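Local coordinates for protein aspartate aminotransferase (PDB 3K7Y) that probably catalyses the exchange of an amino group between L-aspartate and 2-oxoglutarate, giving oxaloacetate and L-glutamate, with pyridoxal 5'-phosphate as cofactor, at residues Asn83-Asn88 and Phe241-Ser246; Phe212-Gln217 and Leu229-Phe234. All blocks are in the same frame, centred on the assembly; numbering follows the deposited sequence.

Contact 1 of 2, residues Asn83-Asn88 and Phe241-Ser246; sequences NLIFGN and FSVCQS. With PLP (pyridoxal-5'-phosphate), chain B.
Phe86 and Ile85, on the last turn of helix 75-86, pack against Phe241, Val243 and Gln245 of strand 241-246, an example of how a helix covers one face of the central mixed sheet in a fold type I aminotransferase. The aromatic part of the contact is a meeting of two rims. The Phe86 and Phe241 side chains reach toward each other tip to tip, with CE1 of Phe86 3.5 Å from CZ of Phe241, near the plane of the Phe241 ring. The planes lie only 14° apart and the centroids 5.8 Å apart, and the rings meet rim to rim, neither over the other's face.

The aliphatic part centres on Ile85. Its CG2 branch, anti to the carbonyl carbon, meets CG1 of Val243 at 4.3 Å, where the two backbones come nearest, with CA atoms of Ile85 and Val243 8.5 Å apart.

Amide and methyl groups form the third set. The extended chain of Gln245 crosses Ile85 at a slant and brings its NE2 against two methyl groups, 3.2 Å from CG2 and 3.3 Å from CD1 of Ile85. CD1 of Leu84 lies 4.2 Å from the other end of the amide, OE1 of Gln245. No hydrogen bond links the two segments, and their union rests on buried side-chain packing. On the neighbouring strand 258-264, Val264 touches both phenylalanines, while His262 touches Ile85.

At its end the strand turns to the cofactor. Ser246 OG receives a hydrogen bond from Ser248 N and donates one of 2.9 Å to the phosphate oxygen O1P of PLP.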
ATOM      1  N   ASN A  83     -21.543  -2.188   6.662  1.00 75.15           N
ATOM      2  CA  ASN A  83     -22.504  -2.772   7.598  1.00 77.53           C
ATOM      3  C   ASN A  83     -21.948  -2.689   9.026  1.00 77.20           C
ATOM      4  O   ASN A  83     -22.639  -2.253   9.953  1.00 77.96           O
ATOM      5  CB  ASN A  83     -22.839  -4.227   7.233  1.00 79.02           C
ATOM      6  CG  ASN A  83     -23.987  -4.792   8.058  1.00 81.44           C
ATOM      7  OD1 ASN A  83     -25.112  -4.873   7.575  1.00 83.85           O
ATOM      8  ND2 ASN A  83     -23.709  -5.175   9.310  1.00 81.85           N
ATOM      9  N   LEU A  84     -20.682  -3.071   9.182  1.00 76.42           N
ATOM     10  CA  LEU A  84     -20.070  -3.163  10.493  1.00 76.05           C
ATOM     11  C   LEU A  84     -20.082  -1.843  11.236  1.00 75.68           C
ATOM     12  O   LEU A  84     -20.269  -1.837  12.444  1.00 76.24           O
ATOM     13  CB  LEU A  84     -18.654  -3.728  10.399  1.00 74.79           C
ATOM     14  CG  LEU A  84     -18.517  -5.127   9.794  1.00 75.17           C
ATOM     15  CD1 LEU A  84     -17.072  -5.592   9.848  1.00 74.15           C
ATOM     16  CD2 LEU A  84     -19.412  -6.105  10.516  1.00 76.87           C
ATOM     17  N   ILE A  85     -19.902  -0.727  10.536  1.00 75.33           N
ATOM     18  CA  ILE A  85     -19.882   0.545  11.245  1.00 75.47           C
ATOM     19  C   ILE A  85     -21.244   1.197  11.364  1.00 77.36           C
ATOM     20  O   ILE A  85     -21.551   1.765  12.401  1.00 77.62           O
ATOM     21  CB  ILE A  85     -18.807   1.548  10.745  1.00 73.94           C
ATOM     22  CG1 ILE A  85     -19.039   1.939   9.288  1.00 74.81           C
ATOM     23  CG2 ILE A  85     -17.376   1.014  11.009  1.00 72.39           C
ATOM     24  CD1 ILE A  85     -18.475   0.981   8.254  1.00 76.20           C
ATOM     25  N   PHE A  86     -22.067   1.108  10.326  1.00 79.55           N
ATOM     26  CA  PHE A  86     -23.373   1.778  10.335  1.00 82.02           C
ATOM     27  C   PHE A  86     -24.510   0.820  10.688  1.00 84.92           C
ATOM     28  O   PHE A  86     -25.660   1.227  10.761  1.00 86.05           O
ATOM     29  CB  PHE A  86     -23.661   2.464   8.984  1.00 82.37           C
ATOM     30  CG  PHE A  86     -22.689   3.588   8.619  1.00 80.89           C
ATOM     31  CD1 PHE A  86     -22.948   4.908   8.991  1.00 80.94           C
ATOM     32  CD2 PHE A  86     -21.545   3.330   7.869  1.00 78.68           C
ATOM     33  CE1 PHE A  86     -22.068   5.937   8.645  1.00 79.05           C
ATOM     34  CE2 PHE A  86     -20.663   4.354   7.524  1.00 77.09           C
ATOM     35  CZ  PHE A  86     -20.928   5.656   7.911  1.00 77.51           C
ATOM     36  N   GLY A  87     -24.177  -0.448  10.904  1.00 86.73           N
ATOM     37  CA  GLY A  87     -25.150  -1.458  11.298  1.00 90.63           C
ATOM     38  C   GLY A  87     -25.999  -1.884  10.134  1.00 93.62           C
ATOM     39  O   GLY A  87     -25.546  -1.861   8.988  1.00 92.95           O
ATOM     40  N   ASN A  88     -27.230  -2.289  10.440  1.00 97.23           N
ATOM     41  CA  ASN A  88     -28.239  -2.554   9.414  1.00100.81           C
ATOM     42  C   ASN A  88     -29.666  -2.542   9.964  1.00104.09           C
ATOM     43  O   ASN A  88     -29.937  -3.106  11.022  1.00105.62           O
ATOM     44  CB  ASN A  88     -27.956  -3.849   8.626  1.00101.38           C
ATOM     45  CG  ASN A  88     -28.067  -5.094   9.472  1.00102.34           C
ATOM     46  OD1 ASN A  88     -28.796  -6.020   9.126  1.00103.75           O
ATOM     47  ND2 ASN A  88     -27.340  -5.131  10.583  1.00101.07           N
ATOM     48  N   PHE A 241     -19.497  12.867   8.168  1.00 70.87           N
ATOM     49  CA  PHE A 241     -18.223  12.594   8.838  1.00 68.07           C
ATOM     50  C   PHE A 241     -17.389  11.578   8.059  1.00 66.29           C
ATOM     51  O   PHE A 241     -17.716  11.246   6.921  1.00 66.74           O
ATOM     52  CB  PHE A 241     -18.487  12.093  10.263  1.00 68.15           C
ATOM     53  CG  PHE A 241     -19.460  10.948  10.329  1.00 68.13           C
ATOM     54  CD1 PHE A 241     -20.755  11.151  10.757  1.00 68.96           C
ATOM     55  CD2 PHE A 241     -19.073   9.663   9.958  1.00 67.15           C
ATOM     56  CE1 PHE A 241     -21.648  10.100  10.814  1.00 69.97           C
ATOM     57  CE2 PHE A 241     -19.957   8.613  10.007  1.00 67.09           C
ATOM     58  CZ  PHE A 241     -21.244   8.828  10.433  1.00 69.37           C
ATOM     59  N   SER A 242     -16.321  11.078   8.671  1.00 64.31           N
ATOM     60  CA  SER A 242     -15.468  10.095   8.022  1.00 62.66           C
ATOM     61  C   SER A 242     -15.047   8.997   8.966  1.00 62.15           C
ATOM     62  O   SER A 242     -14.957   9.206  10.185  1.00 62.52           O
ATOM     63  CB  SER A 242     -14.224  10.757   7.461  1.00 61.58           C
ATOM     64  OG  SER A 242     -14.533  11.374   6.248  1.00 61.24           O
ATOM     65  N   VAL A 243     -14.765   7.826   8.400  1.00 61.19           N
ATOM     66  CA  VAL A 243     -14.351   6.696   9.217  1.00 60.44           C
ATOM     67  C   VAL A 243     -13.122   5.995   8.623  1.00 59.62           C
ATOM     68  O   VAL A 243     -13.131   5.580   7.455  1.00 59.62           O
ATOM     69  CB  VAL A 243     -15.506   5.674   9.430  1.00 61.20           C
ATOM     70  CG1 VAL A 243     -15.156   4.708  10.549  1.00 60.78           C
ATOM     71  CG2 VAL A 243     -16.824   6.375   9.738  1.00 61.17           C
ATOM     72  N   CYS A 244     -12.067   5.892   9.430  1.00 58.50           N
ATOM     73  CA  CYS A 244     -10.936   5.044   9.106  1.00 57.58           C
ATOM     74  C   CYS A 244     -11.083   3.781   9.916  1.00 57.20           C
ATOM     75  O   CYS A 244     -11.187   3.835  11.143  1.00 58.26           O
ATOM     76  CB  CYS A 244      -9.626   5.741   9.445  1.00 57.42           C
ATOM     77  SG  CYS A 244      -9.430   7.309   8.561  1.00 60.15           S
ATOM     78  N   GLN A 245     -11.080   2.643   9.233  1.00 56.18           N
ATOM     79  CA  GLN A 245     -11.396   1.363   9.856  1.00 55.70           C
ATOM     80  C   GLN A 245     -10.299   0.351   9.575  1.00 55.07           C
ATOM     81  O   GLN A 245      -9.933   0.145   8.418  1.00 55.10           O
ATOM     82  CB  GLN A 245     -12.742   0.899   9.323  1.00 56.44           C
ATOM     83  CG  GLN A 245     -13.024  -0.594   9.243  1.00 57.52           C
ATOM     84  CD  GLN A 245     -14.519  -0.863   9.035  1.00 58.30           C
ATOM     85  OE1 GLN A 245     -14.999  -1.991   9.159  1.00 59.46           O
ATOM     86  NE2 GLN A 245     -15.261   0.189   8.746  1.00 57.77           N
ATOM     87  N   SER A 246      -9.756  -0.245  10.638  1.00 54.37           N
ATOM     88  CA  SER A 246      -8.733  -1.275  10.532  1.00 53.58           C
ATOM     89  C   SER A 246      -9.289  -2.606  10.969  1.00 54.46           C
ATOM     90  O   SER A 246     -10.134  -2.666  11.864  1.00 55.47           O
ATOM     91  CB  SER A 246      -7.536  -0.944  11.415  1.00 53.43           C
ATOM     92  OG  SER A 246      -6.643  -2.051  11.475  1.00 53.72           O
TER
HETATM   93  N1  PLP B 406      -5.492   3.848  14.635  1.00 59.51           N
HETATM   94  C2  PLP B 406      -5.240   3.371  15.896  1.00 57.07           C
HETATM   95  C2A PLP B 406      -5.823   4.095  17.049  1.00 55.74           C
HETATM   96  C3  PLP B 406      -4.465   2.234  16.065  1.00 58.25           C
HETATM   97  O3  PLP B 406      -4.227   1.745  17.325  1.00 58.49           O
HETATM   98  C4  PLP B 406      -3.933   1.585  14.950  1.00 59.75           C
HETATM   99  C4A PLP B 406      -3.227   0.282  15.178  1.00 62.37           C
HETATM  100  O4A PLP B 406      -3.868  -0.774  15.088  1.00 65.22           O
HETATM  101  C5  PLP B 406      -4.192   2.061  13.650  1.00 60.08           C
HETATM  102  C6  PLP B 406      -4.974   3.210  13.514  1.00 60.52           C
HETATM  103  C5A PLP B 406      -3.645   1.435  12.364  1.00 59.02           C
HETATM  104  O4P PLP B 406      -3.829   0.039  12.204  1.00 57.43           O
HETATM  105  P   PLP B 406      -3.138  -0.748  10.967  1.00 56.10           P
HETATM  106  O1P PLP B 406      -3.937  -1.960  10.580  1.00 55.19           O
HETATM  107  O2P PLP B 406      -1.799  -1.277  11.405  1.00 56.20           O
HETATM  108  O3P PLP B 406      -3.053   0.210   9.800  1.00 53.43           O

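Contact 2 of 2, residues Phe212-Gln217 and Leu229-Phe234; sequences FDIAYQ and LLIRKF. With PLP (pyridoxal-5'-phosphate), chain B.
The Phe212 ring carries Ile231 on one face and Phe234 at its edge, while the ring of Tyr216 has CB of Ala215 over one face, offset toward the rim. CG1 of Ile231 stands over the Phe212 ring centre in a CH-pi contact, 3.9 Å from the centroid and 10° off the normal, the two side chains sliding past each other in opposite directions. At the edge, CZ of Phe212 points onto the middle of the Phe234 face in a T-shaped pair, with planes at 83° and centroids 5.2 Å apart. Further along the Phe212 rim, CE2 meets CD1 of Leu230 at 4.1 Å. Three residues of helix 229-235, Leu230, Ile231 and Phe234, thus meet one ring of the strand.

Two residues along the strand, Ile214 also faces the helix, and its CD1 meets CD1 of Ile231 tip to tip. The N-to-C directions of strand 212-214 and helix 229-234 make an angle of 140°. These are the first two elements of a beta-alpha-beta unit. Ile200 of helix 193-206 touches Leu230 and Phe234.

The CB of Asp213 is directed away from the helix, and its OD2 approaches the pyridine N1 of PLP to 2.7 Å, as in class I aminotransferases generally. Past the strand end, CB of Ala215 rests 3.7 Å from C3 of PLP, and Tyr216 OH is hydrogen-bonded to O3 of PLP at 2.8 Å. Strand and helix therefore meet through apolar groups, while Asp213 and Tyr216 place polar atoms at two different positions of the cofactor, N1 and O3; a carboxylate so near N1 would be expected to favour a protonated, electron-withdrawing pyridine.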
ATOM      1  N   PHE A 212     -13.645   9.606  12.567  1.00 60.51           N
ATOM      2  CA  PHE A 212     -13.596   8.603  13.607  1.00 60.61           C
ATOM      3  C   PHE A 212     -12.478   7.618  13.306  1.00 60.24           C
ATOM      4  O   PHE A 212     -12.344   7.145  12.162  1.00 59.90           O
ATOM      5  CB  PHE A 212     -14.934   7.866  13.699  1.00 61.47           C
ATOM      6  CG  PHE A 212     -16.093   8.745  14.041  1.00 62.15           C
ATOM      7  CD1 PHE A 212     -16.833   9.372  13.033  1.00 63.40           C
ATOM      8  CD2 PHE A 212     -16.456   8.947  15.365  1.00 62.41           C
ATOM      9  CE1 PHE A 212     -17.924  10.193  13.341  1.00 64.16           C
ATOM     10  CE2 PHE A 212     -17.543   9.770  15.689  1.00 63.62           C
ATOM     11  CZ  PHE A 212     -18.281  10.394  14.671  1.00 64.65           C
ATOM     12  N   ASP A 213     -11.676   7.311  14.320  1.00 60.30           N
ATOM     13  CA  ASP A 213     -10.687   6.251  14.172  1.00 60.85           C
ATOM     14  C   ASP A 213     -11.134   4.955  14.856  1.00 61.50           C
ATOM     15  O   ASP A 213     -11.207   4.868  16.091  1.00 62.35           O
ATOM     16  CB  ASP A 213      -9.308   6.670  14.673  1.00 60.70           C
ATOM     17  CG  ASP A 213      -8.186   5.769  14.135  1.00 62.82           C
ATOM     18  OD1 ASP A 213      -8.474   4.740  13.449  1.00 65.65           O
ATOM     19  OD2 ASP A 213      -7.003   6.095  14.391  1.00 64.13           O
ATOM     20  N   ILE A 214     -11.422   3.946  14.036  1.00 61.34           N
ATOM     21  CA  ILE A 214     -11.904   2.674  14.536  1.00 61.43           C
ATOM     22  C   ILE A 214     -10.924   1.546  14.203  1.00 61.32           C
ATOM     23  O   ILE A 214     -10.993   0.948  13.131  1.00 61.31           O
ATOM     24  CB  ILE A 214     -13.353   2.394  14.052  1.00 61.73           C
ATOM     25  CG1 ILE A 214     -14.347   3.086  14.968  1.00 61.79           C
ATOM     26  CG2 ILE A 214     -13.677   0.919  14.087  1.00 62.71           C
ATOM     27  CD1 ILE A 214     -14.753   4.414  14.494  1.00 62.19           C
ATOM     28  N   ALA A 215     -10.015   1.273  15.140  1.00 61.26           N
ATOM     29  CA  ALA A 215      -9.081   0.164  15.012  1.00 61.65           C
ATOM     30  C   ALA A 215      -9.492  -1.112  15.740  1.00 63.57           C
ATOM     31  O   ALA A 215      -8.963  -2.189  15.437  1.00 64.17           O
ATOM     32  CB  ALA A 215      -7.738   0.585  15.460  1.00 61.08           C
ATOM     33  N   TYR A 216     -10.420  -1.006  16.693  1.00 65.23           N
ATOM     34  CA  TYR A 216     -10.791  -2.165  17.517  1.00 67.39           C
ATOM     35  C   TYR A 216     -12.292  -2.323  17.773  1.00 69.47           C
ATOM     36  O   TYR A 216     -12.730  -2.292  18.931  1.00 70.25           O
ATOM     37  CB  TYR A 216     -10.079  -2.118  18.878  1.00 67.46           C
ATOM     38  CG  TYR A 216      -8.638  -1.705  18.838  1.00 65.52           C
ATOM     39  CD1 TYR A 216      -7.639  -2.642  18.620  1.00 64.41           C
ATOM     40  CD2 TYR A 216      -8.269  -0.377  19.043  1.00 63.49           C
ATOM     41  CE1 TYR A 216      -6.311  -2.267  18.588  1.00 63.53           C
ATOM     42  CE2 TYR A 216      -6.940   0.007  19.005  1.00 62.04           C
ATOM     43  CZ  TYR A 216      -5.967  -0.946  18.779  1.00 62.20           C
ATOM     44  OH  TYR A 216      -4.643  -0.589  18.731  1.00 61.26           O
ATOM     45  N   GLN A 217     -13.088  -2.498  16.722  1.00 70.92           N
ATOM     46  CA  GLN A 217     -14.495  -2.818  16.949  1.00 73.40           C
ATOM     47  C   GLN A 217     -14.523  -4.159  17.660  1.00 76.00           C
ATOM     48  O   GLN A 217     -13.991  -5.144  17.145  1.00 76.67           O
ATOM     49  CB  GLN A 217     -15.288  -2.899  15.645  1.00 73.37           C
ATOM     50  CG  GLN A 217     -16.212  -1.719  15.376  1.00 72.71           C
ATOM     51  CD  GLN A 217     -17.411  -2.099  14.504  1.00 73.54           C
ATOM     52  OE1 GLN A 217     -17.279  -2.822  13.530  1.00 73.97           O
ATOM     53  NE2 GLN A 217     -18.584  -1.605  14.860  1.00 74.34           N
ATOM     54  N   LEU A 229     -21.444   2.967  18.773  1.00 74.54           N
ATOM     55  CA  LEU A 229     -22.750   3.609  18.974  1.00 74.86           C
ATOM     56  C   LEU A 229     -22.768   5.079  18.579  1.00 74.13           C
ATOM     57  O   LEU A 229     -23.689   5.520  17.886  1.00 75.06           O
ATOM     58  CB  LEU A 229     -23.282   3.441  20.410  1.00 75.39           C
ATOM     59  CG  LEU A 229     -24.640   4.080  20.754  1.00 75.39           C
ATOM     60  CD1 LEU A 229     -25.747   3.725  19.763  1.00 75.08           C
ATOM     61  CD2 LEU A 229     -25.063   3.699  22.157  1.00 75.17           C
ATOM     62  N   LEU A 230     -21.761   5.833  19.012  1.00 72.62           N
ATOM     63  CA  LEU A 230     -21.752   7.258  18.755  1.00 71.92           C
ATOM     64  C   LEU A 230     -21.957   7.502  17.280  1.00 71.88           C
ATOM     65  O   LEU A 230     -22.692   8.417  16.892  1.00 72.75           O
ATOM     66  CB  LEU A 230     -20.445   7.889  19.185  1.00 70.64           C
ATOM     67  CG  LEU A 230     -20.507   9.301  19.769  1.00 71.04           C
ATOM     68  CD1 LEU A 230     -19.204   9.997  19.431  1.00 71.83           C
ATOM     69  CD2 LEU A 230     -21.702  10.149  19.329  1.00 70.93           C
ATOM     70  N   ILE A 231     -21.319   6.666  16.463  1.00 71.16           N
ATOM     71  CA  ILE A 231     -21.403   6.798  15.018  1.00 71.06           C
ATOM     72  C   ILE A 231     -22.849   6.621  14.587  1.00 73.01           C
ATOM     73  O   ILE A 231     -23.370   7.426  13.807  1.00 73.67           O
ATOM     74  CB  ILE A 231     -20.479   5.800  14.293  1.00 70.03           C
ATOM     75  CG1 ILE A 231     -19.025   6.194  14.523  1.00 67.68           C
ATOM     76  CG2 ILE A 231     -20.775   5.771  12.800  1.00 70.08           C
ATOM     77  CD1 ILE A 231     -18.012   5.197  14.022  1.00 65.11           C
ATOM     78  N   ARG A 232     -23.497   5.582  15.109  1.00 74.31           N
ATOM     79  CA  ARG A 232     -24.881   5.282  14.731  1.00 76.63           C
ATOM     80  C   ARG A 232     -25.862   6.341  15.224  1.00 78.21           C
ATOM     81  O   ARG A 232     -26.791   6.731  14.510  1.00 78.96           O
ATOM     82  CB  ARG A 232     -25.279   3.878  15.178  1.00 77.18           C
ATOM     83  CG  ARG A 232     -24.771   2.821  14.215  1.00 75.97           C
ATOM     84  CD  ARG A 232     -24.724   1.461  14.843  1.00 74.84           C
ATOM     85  NE  ARG A 232     -23.758   0.592  14.181  1.00 73.41           N
ATOM     86  CZ  ARG A 232     -23.852  -0.733  14.152  1.00 75.34           C
ATOM     87  NH1 ARG A 232     -24.883  -1.335  14.721  1.00 77.12           N
ATOM     88  NH2 ARG A 232     -22.928  -1.462  13.537  1.00 75.66           N
ATOM     89  N   LYS A 233     -25.624   6.831  16.431  1.00 79.12           N
ATOM     90  CA  LYS A 233     -26.393   7.947  16.944  1.00 81.21           C
ATOM     91  C   LYS A 233     -26.208   9.172  16.034  1.00 81.55           C
ATOM     92  O   LYS A 233     -27.195   9.739  15.578  1.00 82.71           O
ATOM     93  CB  LYS A 233     -26.039   8.224  18.406  1.00 80.72           C
ATOM     94  CG  LYS A 233     -27.234   8.676  19.206  1.00 83.08           C
ATOM     95  CD  LYS A 233     -27.178   8.259  20.681  1.00 84.23           C
ATOM     96  CE  LYS A 233     -28.341   8.925  21.435  1.00 86.38           C
ATOM     97  NZ  LYS A 233     -28.412   8.642  22.900  1.00 87.84           N
ATOM     98  N   PHE A 234     -24.953   9.538  15.747  1.00 81.13           N
ATOM     99  CA  PHE A 234     -24.605  10.573  14.754  1.00 81.82           C
ATOM    100  C   PHE A 234     -25.397  10.452  13.452  1.00 83.74           C
ATOM    101  O   PHE A 234     -25.885  11.444  12.910  1.00 84.32           O
ATOM    102  CB  PHE A 234     -23.131  10.465  14.379  1.00 80.09           C
ATOM    103  CG  PHE A 234     -22.249  11.486  15.024  1.00 78.94           C
ATOM    104  CD1 PHE A 234     -21.654  11.241  16.254  1.00 77.57           C
ATOM    105  CD2 PHE A 234     -21.961  12.673  14.374  1.00 78.06           C
ATOM    106  CE1 PHE A 234     -20.812  12.184  16.841  1.00 75.54           C
ATOM    107  CE2 PHE A 234     -21.125  13.615  14.962  1.00 76.50           C
ATOM    108  CZ  PHE A 234     -20.554  13.367  16.197  1.00 74.82           C
TER
HETATM  109  N1  PLP B 406      -5.492   3.848  14.635  1.00 59.51           N
HETATM  110  C2  PLP B 406      -5.240   3.371  15.896  1.00 57.07           C
HETATM  111  C2A PLP B 406      -5.823   4.095  17.049  1.00 55.74           C
HETATM  112  C3  PLP B 406      -4.465   2.234  16.065  1.00 58.25           C
HETATM  113  O3  PLP B 406      -4.227   1.745  17.325  1.00 58.49           O
HETATM  114  C4  PLP B 406      -3.933   1.585  14.950  1.00 59.75           C
HETATM  115  C4A PLP B 406      -3.227   0.282  15.178  1.00 62.37           C
HETATM  116  O4A PLP B 406      -3.868  -0.774  15.088  1.00 65.22           O
HETATM  117  C5  PLP B 406      -4.192   2.061  13.650  1.00 60.08           C
HETATM  118  C6  PLP B 406      -4.974   3.210  13.514  1.00 60.52           C
HETATM  119  C5A PLP B 406      -3.645   1.435  12.364  1.00 59.02           C
HETATM  120  O4P PLP B 406      -3.829   0.039  12.204  1.00 57.43           O
HETATM  121  P   PLP B 406      -3.138  -0.748  10.967  1.00 56.10           P
HETATM  122  O1P PLP B 406      -3.937  -1.960  10.580  1.00 55.19           O
HETATM  123  O2P PLP B 406      -1.799  -1.277  11.405  1.00 56.20           O
HETATM  124  O3P PLP B 406      -3.053   0.210   9.800  1.00 53.43           O

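In the fold
Along the chain the order is 83-88, 212-217, 229-234, 241-246, so contact 2, a local pairing, falls wholly within the long span that contact 1 bridges. Their centres lie 7 Å apart. Strands 209-214 and 241-246 are parallel neighbours in the eight-stranded mixed sheet, joined by probable hydrogen bonds such as Ser242 O to Phe212 N at 2.7 Å, and Phe212 and Phe241 pair edge-to-face. The helices are tied as well: Arg232 NE is hydrogen-bonded to Ile85 O. Two helices thus cover adjoining strands from one side, while those strands, at and just beyond their C-terminal ends, deliver groups to the phosphate and the ring of a single PLP.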